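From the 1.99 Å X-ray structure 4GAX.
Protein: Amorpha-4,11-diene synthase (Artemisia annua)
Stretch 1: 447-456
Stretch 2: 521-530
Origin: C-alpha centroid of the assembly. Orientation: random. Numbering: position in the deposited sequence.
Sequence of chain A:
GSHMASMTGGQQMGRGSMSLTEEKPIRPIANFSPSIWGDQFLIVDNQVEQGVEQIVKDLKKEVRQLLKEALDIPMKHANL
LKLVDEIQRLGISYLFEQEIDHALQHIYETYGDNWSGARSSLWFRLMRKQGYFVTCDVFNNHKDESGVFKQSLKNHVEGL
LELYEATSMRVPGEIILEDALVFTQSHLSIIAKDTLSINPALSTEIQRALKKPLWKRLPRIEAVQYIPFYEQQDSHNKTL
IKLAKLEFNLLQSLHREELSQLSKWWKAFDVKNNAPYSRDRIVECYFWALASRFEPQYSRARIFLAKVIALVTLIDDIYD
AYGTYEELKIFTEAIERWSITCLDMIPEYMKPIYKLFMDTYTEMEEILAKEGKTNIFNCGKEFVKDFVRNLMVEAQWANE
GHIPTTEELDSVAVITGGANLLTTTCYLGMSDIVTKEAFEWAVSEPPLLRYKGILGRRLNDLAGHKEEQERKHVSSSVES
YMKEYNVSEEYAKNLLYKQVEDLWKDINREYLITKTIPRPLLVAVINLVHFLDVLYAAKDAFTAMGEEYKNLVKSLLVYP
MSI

Stretch 1 (447-456) PLLRYKGILG
Stretch 2 (521-530) LLVAVINLVH

The apolar centre of the contact lies around Val-525. Val-525 CG1 is 3.8 Å from Leu-448 CD2 and 4.4 Å from Leu-449 CD2. Leu-448 CD2 also meets Leu-522 CD1 at 4.0 Å. Leu-448 points toward the other helix and takes chi1 t, chi2 p. Leu-522 has the same rotamer, but its CA-to-CB bond points sideways and the end of the side chain comes nearer. Leu-449 also leaves sideways and reaches in with chi1 m, chi2 t. Val-525 points toward stretch 1 with chi1 t.

Both stretches are helical throughout, with phi near -65° and psi near -40°. Backbone hydrogen bonds from N of residue i to O of residue i-4 run from Tyr-451 N to Pro-447 O (2.8 Å) through Gly-456 N to Lys-452 O (2.9 Å). The second helix repeats this from Val-525 N to Leu-521 O (2.9 Å) through His-530 N to Ile-526 O (3.0 Å). The helices run nearly parallel, at 16°, with axes 10.5 Å apart at closest approach. The register pairs Leu-449 with Val-525 (CA to CA 8.6 Å) and Lys-452 with Val-529 (CA to CA 5.9 Å).

One turn on, Val-529, chi1 t, sits against two residues. Val-529 CG1 is 4.0 Å from Leu-455 CD2, and Val-529 CG2 is 3.7 Å from Lys-452 CG. The close CA approach brings the lysine's methylenes onto the valine. Leu-455 is again t, p.

Lys-452 leads to the polar edge. Its chi1 to chi3 are all t and chi4 is m. The extended aliphatic chain packs on the second helix; Lys-452 CE is 4.0 Å from Leu-528 CB. Leu-528 is m, t. No direct hydrogen bond joins the stretches. Water 1 bridges them instead, donating to Leu-528 O at 2.9 Å and accepting a weak bond from Lys-452 NZ at 3.4 Å. The longer lysine side is the weaker half of the bridge. The contact buries 340 Å² in total.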

# COMPACT_ATOMS: atom_id res chain seq x y z
N PRO A 447 9.00 13.31 8.12
CA PRO A 447 7.56 13.54 8.32
C PRO A 447 6.67 12.44 7.70
O PRO A 447 5.62 12.11 8.26
CB PRO A 447 7.33 14.88 7.63
CG PRO A 447 8.62 15.61 7.85
CD PRO A 447 9.71 14.56 7.76
N LEU A 448 7.07 11.90 6.56
CA LEU A 448 6.25 10.91 5.87
C LEU A 448 5.99 9.67 6.76
O LEU A 448 4.87 9.16 6.80
CB LEU A 448 6.89 10.49 4.55
CG LEU A 448 6.25 9.34 3.77
CD1 LEU A 448 4.82 9.69 3.35
CD2 LEU A 448 7.08 9.02 2.54
N LEU A 449 7.00 9.21 7.48
CA LEU A 449 6.84 8.04 8.34
C LEU A 449 6.06 8.40 9.60
O LEU A 449 5.27 7.60 10.10
CB LEU A 449 8.19 7.42 8.69
CG LEU A 449 8.96 6.87 7.48
CD1 LEU A 449 10.28 6.21 7.92
CD2 LEU A 449 8.11 5.91 6.69
N ARG A 450 6.28 9.61 10.11
CA ARG A 450 5.50 10.11 11.24
C ARG A 450 4.03 10.18 10.88
O ARG A 450 3.16 9.81 11.70
CB ARG A 450 5.97 11.51 11.66
CG ARG A 450 5.38 11.99 12.98
CD ARG A 450 5.53 13.49 13.15
NE ARG A 450 6.81 13.97 12.62
CZ ARG A 450 6.97 15.09 11.92
NH1 ARG A 450 5.92 15.86 11.65
NH2 ARG A 450 8.17 15.44 11.49
N TYR A 451 3.74 10.66 9.68
CA TYR A 451 2.36 10.80 9.22
C TYR A 451 1.70 9.42 9.07
O TYR A 451 0.56 9.22 9.49
CB TYR A 451 2.30 11.57 7.89
CG TYR A 451 2.51 13.07 8.02
CD1 TYR A 451 2.01 13.78 9.11
CD2 TYR A 451 3.23 13.78 7.06
CE1 TYR A 451 2.19 15.16 9.22
CE2 TYR A 451 3.43 15.15 7.17
CZ TYR A 451 2.91 15.83 8.24
OH TYR A 451 3.10 17.19 8.34
N LYS A 452 2.42 8.49 8.44
CA LYS A 452 1.95 7.11 8.31
C LYS A 452 1.59 6.55 9.69
O LYS A 452 0.50 6.00 9.88
CB LYS A 452 3.04 6.25 7.67
CG LYS A 452 2.67 4.78 7.49
CD LYS A 452 3.83 4.00 6.86
CE LYS A 452 3.48 2.52 6.66
NZ LYS A 452 2.94 1.87 7.89
N GLY A 453 2.49 6.70 10.65
CA GLY A 453 2.26 6.23 12.00
C GLY A 453 1.02 6.84 12.65
O GLY A 453 0.23 6.13 13.28
N ILE A 454 0.86 8.15 12.51
CA ILE A 454 -0.29 8.84 13.11
C ILE A 454 -1.59 8.43 12.42
O ILE A 454 -2.60 8.16 13.08
CB ILE A 454 -0.15 10.37 13.00
CG1 ILE A 454 1.06 10.87 13.81
CG2 ILE A 454 -1.42 11.05 13.51
CD1 ILE A 454 1.26 12.38 13.71
N LEU A 455 -1.57 8.38 11.09
CA LEU A 455 -2.74 7.98 10.31
C LEU A 455 -3.18 6.56 10.69
O LEU A 455 -4.37 6.30 10.82
CB LEU A 455 -2.42 8.04 8.82
CG LEU A 455 -3.49 7.53 7.84
CD1 LEU A 455 -4.79 8.29 7.99
CD2 LEU A 455 -2.98 7.63 6.42
N GLY A 456 -2.21 5.67 10.85
CA GLY A 456 -2.48 4.29 11.23
C GLY A 456 -3.19 4.22 12.57
O GLY A 456 -4.12 3.42 12.74
N LEU A 521 11.38 2.47 -3.87
CA LEU A 521 11.17 2.33 -2.42
C LEU A 521 10.12 3.31 -1.94
O LEU A 521 9.34 3.03 -1.00
CB LEU A 521 12.49 2.56 -1.68
CG LEU A 521 13.50 1.42 -1.78
CD1 LEU A 521 14.83 1.85 -1.18
CD2 LEU A 521 12.96 0.18 -1.06
N LEU A 522 10.07 4.49 -2.57
CA LEU A 522 9.08 5.49 -2.20
C LEU A 522 7.70 4.95 -2.57
O LEU A 522 6.74 5.11 -1.80
CB LEU A 522 9.36 6.82 -2.92
CG LEU A 522 8.34 7.93 -2.64
CD1 LEU A 522 8.29 8.21 -1.15
CD2 LEU A 522 8.68 9.20 -3.41
N VAL A 523 7.63 4.29 -3.73
CA VAL A 523 6.38 3.69 -4.21
C VAL A 523 5.94 2.63 -3.20
O VAL A 523 4.76 2.54 -2.87
CB VAL A 523 6.54 3.09 -5.63
CG1 VAL A 523 5.36 2.16 -6.00
CG2 VAL A 523 6.70 4.22 -6.68
N ALA A 524 6.90 1.84 -2.70
CA ALA A 524 6.60 0.82 -1.69
C ALA A 524 6.04 1.47 -0.44
O ALA A 524 5.07 0.97 0.12
CB ALA A 524 7.87 0.02 -1.34
N VAL A 525 6.66 2.55 0.01
CA VAL A 525 6.19 3.26 1.19
C VAL A 525 4.75 3.74 0.97
O VAL A 525 3.91 3.56 1.84
CB VAL A 525 7.09 4.46 1.57
CG1 VAL A 525 6.40 5.31 2.67
CG2 VAL A 525 8.47 3.97 2.06
N ILE A 526 4.47 4.36 -0.17
CA ILE A 526 3.15 4.95 -0.38
C ILE A 526 2.09 3.85 -0.45
O ILE A 526 0.96 4.05 0.00
CB ILE A 526 3.08 5.91 -1.62
CG1 ILE A 526 1.83 6.79 -1.54
CG2 ILE A 526 3.04 5.16 -2.96
CD1 ILE A 526 1.86 7.78 -0.39
N ASN A 527 2.46 2.69 -0.98
CA ASN A 527 1.51 1.58 -1.07
C ASN A 527 1.19 1.10 0.34
O ASN A 527 0.03 0.85 0.67
CB ASN A 527 2.06 0.44 -1.93
CG ASN A 527 2.14 0.78 -3.41
OD1 ASN A 527 1.47 1.72 -3.89
ND2 ASN A 527 2.96 0.03 -4.14
N LEU A 528 2.23 0.96 1.17
CA LEU A 528 2.00 0.53 2.55
C LEU A 528 1.13 1.53 3.31
O LEU A 528 0.35 1.14 4.17
CB LEU A 528 3.33 0.30 3.29
CG LEU A 528 4.07 -0.96 2.82
CD1 LEU A 528 5.45 -1.05 3.46
CD2 LEU A 528 3.26 -2.22 3.15
N VAL A 529 1.27 2.82 3.02
CA VAL A 529 0.38 3.81 3.66
C VAL A 529 -1.06 3.65 3.19
O VAL A 529 -1.99 3.66 3.99
CB VAL A 529 0.84 5.28 3.36
CG1 VAL A 529 -0.16 6.27 3.94
CG2 VAL A 529 2.22 5.54 3.94
N HIS A 530 -1.26 3.48 1.88
CA HIS A 530 -2.62 3.28 1.37
C HIS A 530 -3.22 1.97 1.86
O HIS A 530 -4.44 1.86 2.07
CB HIS A 530 -2.63 3.35 -0.17
CG HIS A 530 -2.50 4.74 -0.69
ND1 HIS A 530 -1.75 5.06 -1.81
CD2 HIS A 530 -3.03 5.91 -0.25
CE1 HIS A 530 -1.82 6.36 -2.03
NE2 HIS A 530 -2.59 6.90 -1.09
O HOH W 1 1.34 -0.58 6.22